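Local coordinates for protein anaphase-promoting complex subunit cut9 (Schizosaccharomyces pombe, PDB 2XPI) that serves as a tetratricopeptide-repeat subunit of the anaphase-promoting complex, a ubiquitin ligase that controls mitosis and G1, forming a homodimer and binding hcn1, at residues E235-L240 and M276-K281; S242-T247 and D403-P408. All coordinates share one frame; numbering follows the deposited sequence.

Interaction 1: residues E235-L240 and M276-K281; sequences EAFDQL and MLKLNK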
loop_
_atom_site.group_PDB
_atom_site.type_symbol
_atom_site.label_atom_id
_atom_site.label_comp_id
_atom_site.label_asym_id
_atom_site.label_seq_id
_atom_site.Cartn_x
_atom_site.Cartn_y
_atom_site.Cartn_z
ATOM N N GLU A 235 3.866 17.720 10.508
ATOM C CA GLU A 235 2.758 17.186 9.703
ATOM C C GLU A 235 1.581 18.139 9.822
ATOM O O GLU A 235 0.818 18.289 8.873
ATOM C CB GLU A 235 2.257 15.788 10.131
ATOM C CG GLU A 235 3.138 14.593 9.830
ATOM C CD GLU A 235 3.263 14.185 8.367
ATOM O OE1 GLU A 235 2.269 14.009 7.635
ATOM O OE2 GLU A 235 4.408 13.970 7.958
ATOM N N ALA A 236 1.413 18.730 11.009
ATOM C CA ALA A 236 0.382 19.737 11.255
ATOM C C ALA A 236 0.615 21.023 10.442
ATOM O O ALA A 236 -0.267 21.477 9.724
ATOM C CB ALA A 236 0.319 20.061 12.729
ATOM N N PHE A 237 1.799 21.603 10.584
ATOM C CA PHE A 237 2.243 22.766 9.821
ATOM C C PHE A 237 2.020 22.534 8.340
ATOM O O PHE A 237 1.460 23.373 7.630
ATOM C CB PHE A 237 3.744 22.976 10.072
ATOM C CG PHE A 237 4.276 24.263 9.549
ATOM C CD1 PHE A 237 3.706 25.471 9.925
ATOM C CD2 PHE A 237 5.360 24.279 8.691
ATOM C CE1 PHE A 237 4.196 26.679 9.431
ATOM C CE2 PHE A 237 5.866 25.476 8.209
ATOM C CZ PHE A 237 5.279 26.677 8.573
ATOM N N ASP A 238 2.465 21.383 7.865
ATOM C CA ASP A 238 2.297 21.074 6.467
ATOM C C ASP A 238 0.815 21.006 6.081
ATOM O O ASP A 238 0.451 21.395 4.983
ATOM C CB ASP A 238 3.027 19.785 6.110
ATOM C CG ASP A 238 2.757 19.350 4.691
ATOM O OD1 ASP A 238 2.184 18.250 4.498
ATOM O OD2 ASP A 238 3.082 20.129 3.766
ATOM N N GLN A 239 -0.043 20.512 6.971
ATOM C CA GLN A 239 -1.474 20.529 6.698
ATOM C C GLN A 239 -2.017 21.961 6.673
ATOM O O GLN A 239 -2.668 22.355 5.718
ATOM C CB GLN A 239 -2.264 19.684 7.697
ATOM C CG GLN A 239 -2.198 18.176 7.465
ATOM C CD GLN A 239 -2.471 17.768 6.023
ATOM O OE1 GLN A 239 -3.579 17.938 5.507
ATOM N NE2 GLN A 239 -1.460 17.213 5.369
ATOM N N LEU A 240 -1.753 22.737 7.720
ATOM C CA LEU A 240 -2.186 24.129 7.746
ATOM C C LEU A 240 -1.789 24.840 6.466
ATOM O O LEU A 240 -2.637 25.351 5.757
ATOM C CB LEU A 240 -1.598 24.861 8.943
ATOM C CG LEU A 240 -2.255 24.477 10.267
ATOM C CD1 LEU A 240 -1.362 24.854 11.427
ATOM C CD2 LEU A 240 -3.633 25.121 10.405
ATOM N N MET A 276 9.877 29.772 8.599
ATOM C CA MET A 276 9.681 31.011 7.873
ATOM C C MET A 276 9.911 30.846 6.364
ATOM O O MET A 276 9.292 31.536 5.564
ATOM C CB MET A 276 10.537 32.128 8.483
ATOM C CG MET A 276 10.026 32.573 9.868
ATOM S SD MET A 276 11.101 33.733 10.750
ATOM C CE MET A 276 12.260 33.980 9.436
ATOM N N LEU A 277 10.775 29.918 5.969
ATOM C CA LEU A 277 11.006 29.678 4.544
ATOM C C LEU A 277 9.769 29.134 3.840
ATOM O O LEU A 277 9.695 29.176 2.614
ATOM C CB LEU A 277 12.153 28.693 4.314
ATOM C CG LEU A 277 13.586 29.041 4.693
ATOM C CD1 LEU A 277 14.499 28.060 3.989
ATOM C CD2 LEU A 277 13.947 30.476 4.315
ATOM N N LYS A 278 8.821 28.593 4.606
ATOM C CA LYS A 278 7.593 28.025 4.036
ATOM C C LYS A 278 6.526 29.086 3.760
ATOM O O LYS A 278 5.497 28.799 3.147
ATOM C CB LYS A 278 7.007 26.965 4.973
ATOM C CG LYS A 278 7.856 25.715 5.105
ATOM C CD LYS A 278 8.324 25.285 3.726
ATOM C CE LYS A 278 8.938 23.891 3.718
ATOM N NZ LYS A 278 9.099 23.425 2.306
ATOM N N LEU A 279 6.799 30.308 4.203
ATOM C CA LEU A 279 5.775 31.317 4.411
ATOM C C LEU A 279 5.659 32.351 3.306
ATOM O O LEU A 279 6.394 32.314 2.324
ATOM C CB LEU A 279 6.057 32.043 5.716
ATOM C CG LEU A 279 5.380 31.526 6.982
ATOM C CD1 LEU A 279 4.895 30.094 6.844
ATOM C CD2 LEU A 279 6.341 31.702 8.137
ATOM N N ASN A 280 4.726 33.282 3.490
ATOM C CA ASN A 280 4.525 34.376 2.553
ATOM C C ASN A 280 5.774 35.230 2.372
ATOM O O ASN A 280 6.228 35.908 3.305
ATOM C CB ASN A 280 3.370 35.273 2.985
ATOM C CG ASN A 280 3.013 36.293 1.924
ATOM O OD1 ASN A 280 3.623 37.365 1.833
ATOM N ND2 ASN A 280 2.033 35.955 1.090
ATOM N N LYS A 281 6.291 35.220 1.147
ATOM C CA LYS A 281 7.524 35.914 0.798
ATOM C C LYS A 281 7.473 37.440 0.933
ATOM O O LYS A 281 8.511 38.061 1.168
ATOM C CB LYS A 281 7.937 35.541 -0.631
ATOM C CG LYS A 281 9.343 35.003 -0.744
ATOM C CD LYS A 281 9.547 33.817 0.179
ATOM C CE LYS A 281 8.559 32.712 -0.124
ATOM N NZ LYS A 281 8.846 31.486 0.662
#
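F237 projects from one turn of helix to meet K278 and L279, which lie in the turn just past the end of another helix. Residues 235-240 are helical throughout, in accord with the i to i+4 bonds from Q239 N to E235 O at 3.0 Å and from L240 N to A236 O at 2.8 Å. By contrast, the chain from M276 to L279 makes a type I beta turn, closed by L279 N on M276 O at 3.1 Å. The contact is small, 112 Å² in all, and apolar. With CG anti to the backbone N (chi1 -170°), the F237 ring reaches across to the turn and is met at its edge, near the ring plane. There CE2 lies 3.7 Å from K278 CG, and CZ lies 3.8 Å from L279 CD1. K278 therefore touches with the aliphatic base of its side chain; the chain bends at chi2 (-45°) and carries NZ away to a salt bridge with D306. Beyond L279, K281 curls back so that NZ donates to L279 O at 3.1 Å, in the carbonyl plane. An alanine in place of F237 would remove the whole ring, and the methylenes of K278 and CD1 of L279 would probably be left facing a gap. The pair joins the first helix of TPR 5 to the segment between the helices of TPR 6. L227 of helix 216-229 also packs on F237 and Y275 of helix 268-276 stacks on its ring, while W252 and V255 of helix 248-257 adjoin L279.

Interaction 2: residues S242-T247 and D403-P408; sequences SNHLLT and DPQFGP
Q405, which reaches over to N243 and H244, stands in a type I beta turn whose closing bond runs from F406 N to D403 O at 2.7 Å. A second bond braces the same turn: Q405 N donates to D403 OD1 at 3.1 Å with an N-H...O angle of 145°, which makes D403 the head of an Asx turn. The acceptor is approached from above the carboxylate plane. Opposite lies the end of helix 234-242, where H244 adopts a positive phi (48°) in a Schellman motif. The backbones come nearest at N243 and Q405, whose CA atoms are 5.9 Å apart. Q405 makes its contact mainly through the middle of its side chain, with CG 3.5 Å from S242 O and also 3.5 Å from N243 OD1. H244 carries CG anti to its carbonyl carbon (chi1 -56°), which sends the ring edge toward the backbone of Q405, with CD2 and NE2 each 3.5 Å from Q405 O, which lies in the ring plane. Near the rim of one ring face is S242 C, 4.0 Å above the plane. Outside the pair, L436 packs against H244, and P408 touches the backbone of another protein's chain, consistent with the binding of hcn1 by TPR 10. In all 162 Å² is buried, and the nearest approaches of Q405 CG are to carbonyl oxygens. The chemistry thus implies van der Waals and weakly polar contact between two turns, with the 403-408 turn held by its own two bonds and the 242-247 side by its Schellman motif.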
loop_
_atom_site.group_PDB
_atom_site.type_symbol
_atom_site.label_atom_id
_atom_site.label_comp_id
_atom_site.label_asym_id
_atom_site.label_seq_id
_atom_site.Cartn_x
_atom_site.Cartn_y
_atom_site.Cartn_z
ATOM N N SER A 242 -0.560 23.618 3.521
ATOM C CA SER A 242 -1.030 22.974 2.282
ATOM C C SER A 242 -2.526 23.034 2.040
ATOM O O SER A 242 -2.957 22.987 0.900
ATOM C CB SER A 242 -0.614 21.506 2.236
ATOM O OG SER A 242 0.680 21.394 1.694
ATOM N N ASN A 243 -3.312 23.067 3.111
ATOM C CA ASN A 243 -4.760 23.171 3.006
ATOM C C ASN A 243 -5.181 24.630 3.104
ATOM O O ASN A 243 -6.371 24.948 3.137
ATOM C CB ASN A 243 -5.450 22.351 4.095
ATOM C CG ASN A 243 -5.525 20.873 3.756
ATOM O OD1 ASN A 243 -5.586 20.496 2.584
ATOM N ND2 ASN A 243 -5.532 20.024 4.787
ATOM N N HIS A 244 -4.178 25.509 3.150
ATOM C CA HIS A 244 -4.383 26.954 3.163
ATOM C C HIS A 244 -5.435 27.344 4.193
ATOM O O HIS A 244 -6.276 28.202 3.948
ATOM C CB HIS A 244 -4.757 27.452 1.761
ATOM C CG HIS A 244 -3.760 27.078 0.707
ATOM N ND1 HIS A 244 -2.541 27.713 0.576
ATOM C CD2 HIS A 244 -3.793 26.124 -0.255
ATOM C CE1 HIS A 244 -1.868 27.168 -0.422
ATOM N NE2 HIS A 244 -2.607 26.203 -0.946
ATOM N N LEU A 245 -5.383 26.699 5.351
ATOM C CA LEU A 245 -6.318 27.002 6.426
ATOM C C LEU A 245 -6.013 28.346 7.085
ATOM O O LEU A 245 -6.806 28.835 7.888
ATOM C CB LEU A 245 -6.301 25.889 7.481
ATOM C CG LEU A 245 -7.267 24.715 7.342
ATOM C CD1 LEU A 245 -7.663 24.493 5.908
ATOM C CD2 LEU A 245 -6.629 23.477 7.902
ATOM N N LEU A 246 -4.862 28.930 6.758
ATOM C CA LEU A 246 -4.466 30.199 7.366
ATOM C C LEU A 246 -4.291 31.356 6.379
ATOM O O LEU A 246 -3.944 31.154 5.213
ATOM C CB LEU A 246 -3.171 30.023 8.153
ATOM C CG LEU A 246 -3.243 29.106 9.367
ATOM C CD1 LEU A 246 -2.110 29.446 10.280
ATOM C CD2 LEU A 246 -4.559 29.282 10.081
ATOM N N THR A 247 -4.524 32.572 6.856
ATOM C CA THR A 247 -4.184 33.750 6.069
ATOM C C THR A 247 -2.691 34.008 6.209
ATOM O O THR A 247 -2.064 33.583 7.175
ATOM C CB THR A 247 -4.960 35.008 6.515
ATOM O OG1 THR A 247 -4.616 35.336 7.868
ATOM C CG2 THR A 247 -6.466 34.791 6.405
ATOM N N ASP A 403 -6.533 17.417 -6.825
ATOM C CA ASP A 403 -6.132 18.124 -5.617
ATOM C C ASP A 403 -6.749 19.523 -5.568
ATOM O O ASP A 403 -6.133 20.515 -5.981
ATOM C CB ASP A 403 -4.610 18.201 -5.502
ATOM C CG ASP A 403 -4.159 18.799 -4.175
ATOM O OD1 ASP A 403 -5.043 19.222 -3.384
ATOM O OD2 ASP A 403 -2.924 18.836 -3.925
ATOM N N PRO A 404 -7.974 19.603 -5.043
ATOM C CA PRO A 404 -8.755 20.839 -4.988
ATOM C C PRO A 404 -8.042 21.925 -4.209
ATOM O O PRO A 404 -8.446 23.082 -4.250
ATOM C CB PRO A 404 -10.023 20.421 -4.243
ATOM C CG PRO A 404 -10.083 18.927 -4.331
ATOM C CD PRO A 404 -8.678 18.453 -4.435
ATOM N N GLN A 405 -7.002 21.561 -3.483
ATOM C CA GLN A 405 -6.244 22.543 -2.710
ATOM C C GLN A 405 -5.076 23.134 -3.517
ATOM O O GLN A 405 -4.397 24.068 -3.072
ATOM C CB GLN A 405 -5.739 21.907 -1.415
ATOM C CG GLN A 405 -6.317 22.539 -0.154
ATOM C CD GLN A 405 -7.813 22.355 -0.015
ATOM O OE1 GLN A 405 -8.370 21.335 -0.406
ATOM N NE2 GLN A 405 -8.472 23.347 0.557
ATOM N N PHE A 406 -4.878 22.594 -4.720
ATOM C CA PHE A 406 -3.762 22.946 -5.590
ATOM C C PHE A 406 -3.972 24.254 -6.364
ATOM O O PHE A 406 -4.540 24.260 -7.461
ATOM C CB PHE A 406 -3.524 21.801 -6.579
ATOM C CG PHE A 406 -2.158 21.813 -7.192
ATOM C CD1 PHE A 406 -1.054 22.219 -6.447
ATOM C CD2 PHE A 406 -1.971 21.420 -8.499
ATOM C CE1 PHE A 406 0.214 22.234 -7.011
ATOM C CE2 PHE A 406 -0.721 21.429 -9.058
ATOM C CZ PHE A 406 0.377 21.838 -8.318
ATOM N N GLY A 407 -3.487 25.348 -5.798
ATOM C CA GLY A 407 -3.698 26.680 -6.346
ATOM C C GLY A 407 -3.291 26.916 -7.785
ATOM O O GLY A 407 -4.105 27.385 -8.565
ATOM N N PRO A 408 -2.031 26.605 -8.143
ATOM C CA PRO A 408 -1.552 26.724 -9.529
ATOM C C PRO A 408 -2.497 26.142 -10.577
ATOM O O PRO A 408 -2.610 26.706 -11.662
ATOM C CB PRO A 408 -0.227 25.938 -9.506
ATOM C CG PRO A 408 0.278 26.105 -8.124
ATOM C CD PRO A 408 -0.951 26.157 -7.230
#

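Overall arrangement
From the N terminus the chain runs through helix 234-242, which supplies the first side of interaction 1, directly into 242-247, the first side of interaction 2. After helices 248-257, 261-264 and 268-276 it reaches 276-281, and interaction 1 closes a loop with 35 residues between its segments. The second helix of TPR 6 and TPR 7 to 9 follow before 403-408 closes interaction 2 across 155 residues. The segments alternate, so the two loops cross. Their centres lie about 11 Å apart, and they touch through L240 O and L245 N, 3.1 Å apart in a probable hydrogen bond. TPR 5 is thereby joined locally to TPR 6 and, at long range, to the turn that leads from helix 389-402 into TPR 10.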